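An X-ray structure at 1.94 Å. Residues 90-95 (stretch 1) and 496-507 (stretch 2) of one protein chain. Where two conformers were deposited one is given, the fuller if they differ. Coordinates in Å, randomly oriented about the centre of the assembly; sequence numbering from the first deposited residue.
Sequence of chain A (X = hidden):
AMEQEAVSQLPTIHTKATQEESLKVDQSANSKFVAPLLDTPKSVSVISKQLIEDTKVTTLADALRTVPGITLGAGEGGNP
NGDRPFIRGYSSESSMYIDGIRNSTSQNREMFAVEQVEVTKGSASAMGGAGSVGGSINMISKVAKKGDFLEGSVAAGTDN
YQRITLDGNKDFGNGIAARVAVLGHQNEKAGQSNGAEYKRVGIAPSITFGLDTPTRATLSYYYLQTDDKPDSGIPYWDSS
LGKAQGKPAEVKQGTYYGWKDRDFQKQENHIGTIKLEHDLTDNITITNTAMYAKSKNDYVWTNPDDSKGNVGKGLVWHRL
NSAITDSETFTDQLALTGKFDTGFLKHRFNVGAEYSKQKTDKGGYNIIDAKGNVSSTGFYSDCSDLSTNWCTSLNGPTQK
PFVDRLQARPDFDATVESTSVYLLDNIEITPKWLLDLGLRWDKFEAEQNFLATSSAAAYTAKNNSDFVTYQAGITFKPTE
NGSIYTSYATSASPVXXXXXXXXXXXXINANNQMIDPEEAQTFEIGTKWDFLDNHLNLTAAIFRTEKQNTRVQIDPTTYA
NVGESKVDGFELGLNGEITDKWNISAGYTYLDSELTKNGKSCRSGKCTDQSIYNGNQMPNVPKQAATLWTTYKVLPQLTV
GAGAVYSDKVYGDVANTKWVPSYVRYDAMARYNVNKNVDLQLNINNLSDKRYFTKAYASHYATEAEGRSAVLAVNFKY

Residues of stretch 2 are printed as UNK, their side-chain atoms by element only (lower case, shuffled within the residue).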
ATOM      1  N   TYR A  90       5.948  -2.705   9.752  1.00 17.46           N
ATOM      2  CA  TYR A  90       4.731  -3.495   9.942  1.00 16.13           C
ATOM      3  C   TYR A  90       3.809  -3.428   8.727  1.00 16.12           C
ATOM      4  O   TYR A  90       3.549  -2.348   8.170  1.00 15.93           O
ATOM      5  CB  TYR A  90       3.993  -3.072  11.229  1.00 15.87           C
ATOM      6  CG  TYR A  90       4.859  -3.310  12.473  1.00 16.66           C
ATOM      7  CD1 TYR A  90       5.034  -4.587  12.982  1.00 18.46           C
ATOM      8  CD2 TYR A  90       5.555  -2.273  13.079  1.00 16.87           C
ATOM      9  CE1 TYR A  90       5.863  -4.831  14.069  1.00 18.39           C
ATOM     10  CE2 TYR A  90       6.386  -2.505  14.166  1.00 17.62           C
ATOM     11  CZ  TYR A  90       6.515  -3.777  14.676  1.00 16.70           C
ATOM     12  OH  TYR A  90       7.371  -4.037  15.740  1.00 17.43           O
ATOM     13  N   SER A  91       3.318  -4.592   8.316  1.00 16.79           N
ATOM     14  CA  SER A  91       2.459  -4.673   7.131  1.00 16.06           C
ATOM     15  C   SER A  91       1.206  -3.831   7.266  1.00 18.02           C
ATOM     16  O   SER A  91       0.493  -3.879   8.290  1.00 15.42           O
ATOM     17  CB  SER A  91       2.051  -6.124   6.856  1.00 18.30           C
ATOM     18  OG  SER A  91       1.031  -6.136   5.894  1.00 19.11           O
ATOM     19  N   SER A  92       0.912  -3.064   6.216  1.00 16.46           N
ATOM     20  CA  SER A  92      -0.335  -2.303   6.191  0.50 16.16           C
ATOM     21  C   SER A  92      -1.249  -2.790   5.063  1.00 17.54           C
ATOM     22  O   SER A  92      -2.249  -2.153   4.741  1.00 17.51           O
ATOM     23  CB  SER A  92      -0.068  -0.815   6.047  0.50 16.27           C
ATOM     24  OG  SER A  92       0.357  -0.514   4.738  0.50 16.96           O
ATOM     25  N   GLU A  93      -0.939  -3.967   4.533  1.00 16.12           N
ATOM     26  CA  GLU A  93      -1.711  -4.582   3.462  1.00 16.69           C
ATOM     27  C   GLU A  93      -3.206  -4.693   3.797  1.00 17.33           C
ATOM     28  O   GLU A  93      -4.072  -4.428   2.937  1.00 18.91           O
ATOM     29  CB  GLU A  93      -1.130  -5.965   3.130  1.00 16.77           C
ATOM     30  CG  GLU A  93      -1.747  -6.584   1.874  1.00 23.70           C
ATOM     31  CD  GLU A  93      -1.237  -7.982   1.556  1.00 30.21           C
ATOM     32  OE1 GLU A  93      -0.268  -8.458   2.239  1.00 18.78           O
ATOM     33  OE2 GLU A  93      -1.821  -8.600   0.612  1.00 19.58           O
ATOM     34  N   SER A  94      -3.523  -5.085   5.029  1.00 14.88           N
ATOM     35  CA  SER A  94      -4.933  -5.227   5.451  1.00 19.01           C
ATOM     36  C   SER A  94      -5.560  -3.919   5.964  1.00 20.96           C
ATOM     37  O   SER A  94      -6.709  -3.924   6.395  1.00 22.68           O
ATOM     38  CB  SER A  94      -5.096  -6.329   6.495  1.00 22.05           C
ATOM     39  OG  SER A  94      -4.634  -7.574   6.031  1.00 23.17           O
ATOM     40  N   SER A  95      -4.796  -2.826   5.906  1.00 19.36           N
ATOM     41  CA  SER A  95      -5.163  -1.488   6.432  1.00 20.25           C
ATOM     42  C   SER A  95      -4.983  -0.425   5.354  1.00 17.34           C
ATOM     43  O   SER A  95      -4.382   0.633   5.567  1.00 18.21           O
ATOM     44  CB  SER A  95      -4.349  -1.148   7.693  1.00 22.52           C
ATOM     45  OG  SER A  95      -4.579  -2.157   8.666  1.00 20.93           O
ATOM     46  N   UNK A 496      -7.248 -13.572  11.258  1.00 17.19           N
ATOM     47  CA  UNK A 496      -8.205 -13.563  10.136  1.00 18.08           C
ATOM     48  C   UNK A 496      -8.428 -12.196   9.501  1.00 18.81           C
ATOM     49  O   UNK A 496      -9.306 -12.029   8.674  1.00 18.78           O
ATOM     50  N   UNK A 497      -7.645 -11.199   9.906  1.00 20.27           N
ATOM     51  CA  UNK A 497      -7.836  -9.841   9.397  1.00 19.80           C
ATOM     52  C   UNK A 497      -7.719  -9.725   7.869  1.00 18.29           C
ATOM     53  O   UNK A 497      -8.283  -8.803   7.276  1.00 21.59           O
ATOM     54  c   UNK A 497      -5.887  -6.593  10.302  1.00 22.87           C
ATOM     55  c   UNK A 497      -6.845  -8.890  10.071  1.00 19.72           C
ATOM     56  c   UNK A 497      -8.368  -6.889  10.058  1.00 23.07           C
ATOM     57  c   UNK A 497      -6.989  -7.417   9.673  1.00 19.87           C
ATOM     58  N   UNK A 498      -6.989 -10.627   7.216  1.00 18.54           N
ATOM     59  CA  UNK A 498      -6.851 -10.530   5.761  1.00 18.98           C
ATOM     60  C   UNK A 498      -8.146 -10.885   5.012  1.00 20.24           C
ATOM     61  O   UNK A 498      -8.234 -10.748   3.787  1.00 21.32           O
ATOM     62  o   UNK A 498      -6.901 -13.409   5.622  1.00 20.19           O
ATOM     63  c   UNK A 498      -5.807 -12.874   5.473  1.00 22.39           C
ATOM     64  c   UNK A 498      -5.661 -11.360   5.252  1.00 19.91           C
ATOM     65  n   UNK A 498      -4.678 -13.572   5.428  1.00 17.88           N
ATOM     66  N   UNK A 499      -9.130 -11.388   5.760  1.00 17.21           N
ATOM     67  CA  UNK A 499     -10.494 -11.654   5.237  1.00 19.15           C
ATOM     68  C   UNK A 499     -10.474 -12.700   4.152  1.00 19.91           C
ATOM     69  O   UNK A 499     -11.357 -12.735   3.278  1.00 22.73           O
ATOM     70  c   UNK A 499     -11.145 -10.385   4.711  1.00 21.94           C
ATOM     71  N   UNK A 500      -9.462 -13.558   4.209  1.00 19.44           N
ATOM     72  CA  UNK A 500      -9.417 -14.715   3.344  1.00 18.53           C
ATOM     73  C   UNK A 500      -8.144 -14.819   2.527  1.00 19.68           C
ATOM     74  O   UNK A 500      -7.564 -15.897   2.398  1.00 21.26           O
ATOM     75  N   UNK A 501      -7.702 -13.721   1.936  1.00 18.18           N
ATOM     76  CA  UNK A 501      -6.530 -13.810   1.055  1.00 17.11           C
ATOM     77  C   UNK A 501      -5.780 -12.482   1.115  1.00 17.22           C
ATOM     78  O   UNK A 501      -6.303 -11.432   0.754  1.00 17.80           O
ATOM     79  c   UNK A 501      -6.968 -14.164  -0.364  1.00 16.32           C
ATOM     80  c   UNK A 501      -3.461 -18.170  -0.920  1.00 19.07           C
ATOM     81  c   UNK A 501      -5.863 -14.779  -1.193  1.00 15.23           C
ATOM     82  c   UNK A 501      -5.250 -16.933   0.129  1.00 17.54           C
ATOM     83  c   UNK A 501      -5.303 -14.269  -2.332  1.00 16.76           C
ATOM     84  c   UNK A 501      -4.405 -18.034   0.088  1.00 19.07           C
ATOM     85  c   UNK A 501      -3.324 -17.238  -1.925  1.00 18.47           C
ATOM     86  c   UNK A 501      -4.168 -16.145  -1.898  1.00 15.30           C
ATOM     87  c   UNK A 501      -5.156 -15.979  -0.898  1.00 16.52           C
ATOM     88  n   UNK A 501      -4.279 -15.092  -2.767  1.00 16.03           N
ATOM     89  N   UNK A 502      -4.571 -12.537   1.632  1.00 14.85           N
ATOM     90  CA  UNK A 502      -3.789 -11.350   1.886  1.00 16.36           C
ATOM     91  C   UNK A 502      -2.566 -11.770   2.679  1.00 16.82           C
ATOM     92  O   UNK A 502      -2.039 -12.873   2.507  1.00 17.64           O
ATOM     93  N   UNK A 503      -2.146 -10.898   3.571  1.00 16.58           N
ATOM     94  CA  UNK A 503      -0.910 -11.098   4.322  1.00 18.03           C
ATOM     95  C   UNK A 503      -0.993 -12.451   5.032  1.00 18.08           C
ATOM     96  O   UNK A 503      -1.906 -12.667   5.829  1.00 17.69           O
ATOM     97  o   UNK A 503       1.054 -11.059   6.420  1.00 26.96           O
ATOM     98  c   UNK A 503       0.653  -9.971   6.014  1.00 24.46           C
ATOM     99  o   UNK A 503       1.343  -8.934   6.060  1.00 29.42           O
ATOM    100  c   UNK A 503      -0.738  -9.943   5.317  1.00 20.07           C
ATOM    101  N   UNK A 504      -0.080 -13.371   4.726  1.00 17.73           N
ATOM    102  CA  UNK A 504      -0.164 -14.719   5.262  1.00 25.55           C
ATOM    103  C   UNK A 504       0.063 -14.789   6.779  1.00 25.51           C
ATOM    104  O   UNK A 504      -0.337 -15.770   7.406  1.00 24.17           O
ATOM    105  n   UNK A 504       3.138 -15.759   5.096  1.00 45.20           N
ATOM    106  c   UNK A 504       0.797 -15.676   4.534  1.00 27.83           C
ATOM    107  o   UNK A 504       2.440 -14.108   3.739  1.00 37.71           O
ATOM    108  c   UNK A 504       2.199 -15.114   4.420  1.00 37.10           C
ATOM    109  N   UNK A 505       0.623 -13.735   7.383  1.00 20.89           N
ATOM    110  CA  UNK A 505       0.775 -13.733   8.828  1.00 23.88           C
ATOM    111  C   UNK A 505      -0.595 -13.633   9.509  1.00 25.91           C
ATOM    112  O   UNK A 505      -0.715 -13.953  10.687  1.00 24.97           O
ATOM    113  c   UNK A 505       1.713 -12.618   9.291  1.00 27.13           C
ATOM    114  o   UNK A 505       1.150 -11.342   9.042  1.00 28.88           O
ATOM    115  N   UNK A 506      -1.632 -13.238   8.757  1.00 20.89           N
ATOM    116  CA  UNK A 506      -2.966 -13.007   9.318  1.00 20.16           C
ATOM    117  C   UNK A 506      -3.970 -14.155   9.059  1.00 22.08           C
ATOM    118  O   UNK A 506      -5.127 -14.107   9.467  1.00 22.04           O
ATOM    119  o   UNK A 506      -4.053  -9.250   7.601  1.00 28.03           O
ATOM    120  c   UNK A 506      -2.649 -10.473   9.104  1.00 23.46           C
ATOM    121  o   UNK A 506      -2.251  -8.241   8.385  1.00 27.43           O
ATOM    122  c   UNK A 506      -3.530 -11.685   8.778  1.00 19.58           C
ATOM    123  c   UNK A 506      -3.008  -9.239   8.305  1.00 30.29           C
ATOM    124  N   UNK A 507      -3.518 -15.177   8.381  1.00 18.63           N
ATOM    125  CA  UNK A 507      -4.381 -16.248   7.903  1.00 20.68           C
ATOM    126  C   UNK A 507      -4.850 -17.091   9.101  1.00 19.42           C
ATOM    127  O   UNK A 507      -4.061 -17.479   9.965  1.00 17.78           O
ATOM    128  c   UNK A 507      -3.626 -17.082   6.837  1.00 23.66           C
ATOM    129  c   UNK A 507      -4.241 -18.478   6.648  1.00 24.25           C
ATOM    130  o   UNK A 507      -3.695 -16.381   5.583  1.00 31.41           O
TER
HETATM  131  O   HOH W   1      -1.704  -6.171   6.989  1.00 19.71           O
HETATM  132  O   HOH W   2      -3.839  -8.549   3.671  1.00 18.09           O
HETATM  133  O   HOH W   3      -8.934  -6.427   6.284  1.00 33.43           O

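Position 496 has no side-chain atoms. Its phi is positive, 85°, which favours glycine, and nothing of stretch 1 comes near. It is Gly496.

Position 497 carries four carbons, forked at the second. The fork carbon lies 3.9 Å from Ser94 CB, a purely apolar touch. A chain forked at its second carbon is leucine: Leu497. Its backbone O takes a hydrogen bond from water 3 (2.7 Å), which also donates weakly to Ser94 O (3.4 Å).

Position 498 has two carbons, the second carrying one oxygen and one nitrogen. Its CB is 4.0 Å from Ser94 OG. A short amide is asparagine: Asn498. Its side chain works mainly within its own stretch. OD1 accepts from the backbone N of position 500 (2.9 Å), and ND2 donates to the backbone O of position 503 (2.9 Å).

Position 499 has one carbon and does not touch stretch 1. It is Ala499. Its N donates to Gly496 O (3.0 Å), closing a type I turn.

Position 500 has no side-chain atoms. At phi 125° and psi -45°, a CB would be jammed against the carbonyl O of Ala499. This is Gly500.

Position 501 has one carbon, then fused five- and six-membered rings with eight carbons and one nitrogen. That is an indole: Trp501. Its CA-to-CB bond points away from stretch 1, and it makes no contact there.

Position 502 again has no side-chain atoms. Its CA is 3.6 Å from Glu93 OE2. A CB here would be crowded by Asn498 CB at 3.0 Å. It is Gly502.

Position 503 has two carbons, the second carrying two oxygens. One oxygen is 2.8 Å from Ser91 OG. A short carboxylate is aspartate: Asp503. Ser91 OG donates to OD2, while OD1 accepts from the backbone N of position 505 (2.9 Å).

Position 504 has two carbons, the second carrying one oxygen and one nitrogen. It is exposed and has no contact with stretch 1. It is Asn504.

Position 505 has one carbon, then one oxygen. It too stays clear of stretch 1. It is Ser505, and its OG donates to Asp503 OD1 (2.6 Å).

Position 506 has three unbranched carbons, the third carrying two oxygens. One oxygen approaches Ser94 OG to 2.4 Å. The longer carboxylate is glutamate: Glu506. Ser94 OG donates to OE1 in a very short hydrogen bond.

Position 507 has one carbon carrying an oxygen and a carbon. It does not reach stretch 1. It is Thr507, whose OG1 accepts from Asn498 ND2 (3.0 Å).

The contact is small, 293 Å², and mostly polar. Two serine hydroxyls meet two carboxylates directly. Water 1 reinforces them: it donates to Ser91 OG (2.9 Å) and Glu506 OE2 (2.6 Å) and accepts from Ser94 N (2.9 Å). Water 2 links Ser94 OG (2.7 Å) with Asp503 N (2.9 Å). Glu93 OE1 and Asp503 OD2 are like charges only 4.2 Å apart, but both atoms are hydrogen-bonded elsewhere in the structure.

Stretch 2 496-507: GLNAGWGDNSET
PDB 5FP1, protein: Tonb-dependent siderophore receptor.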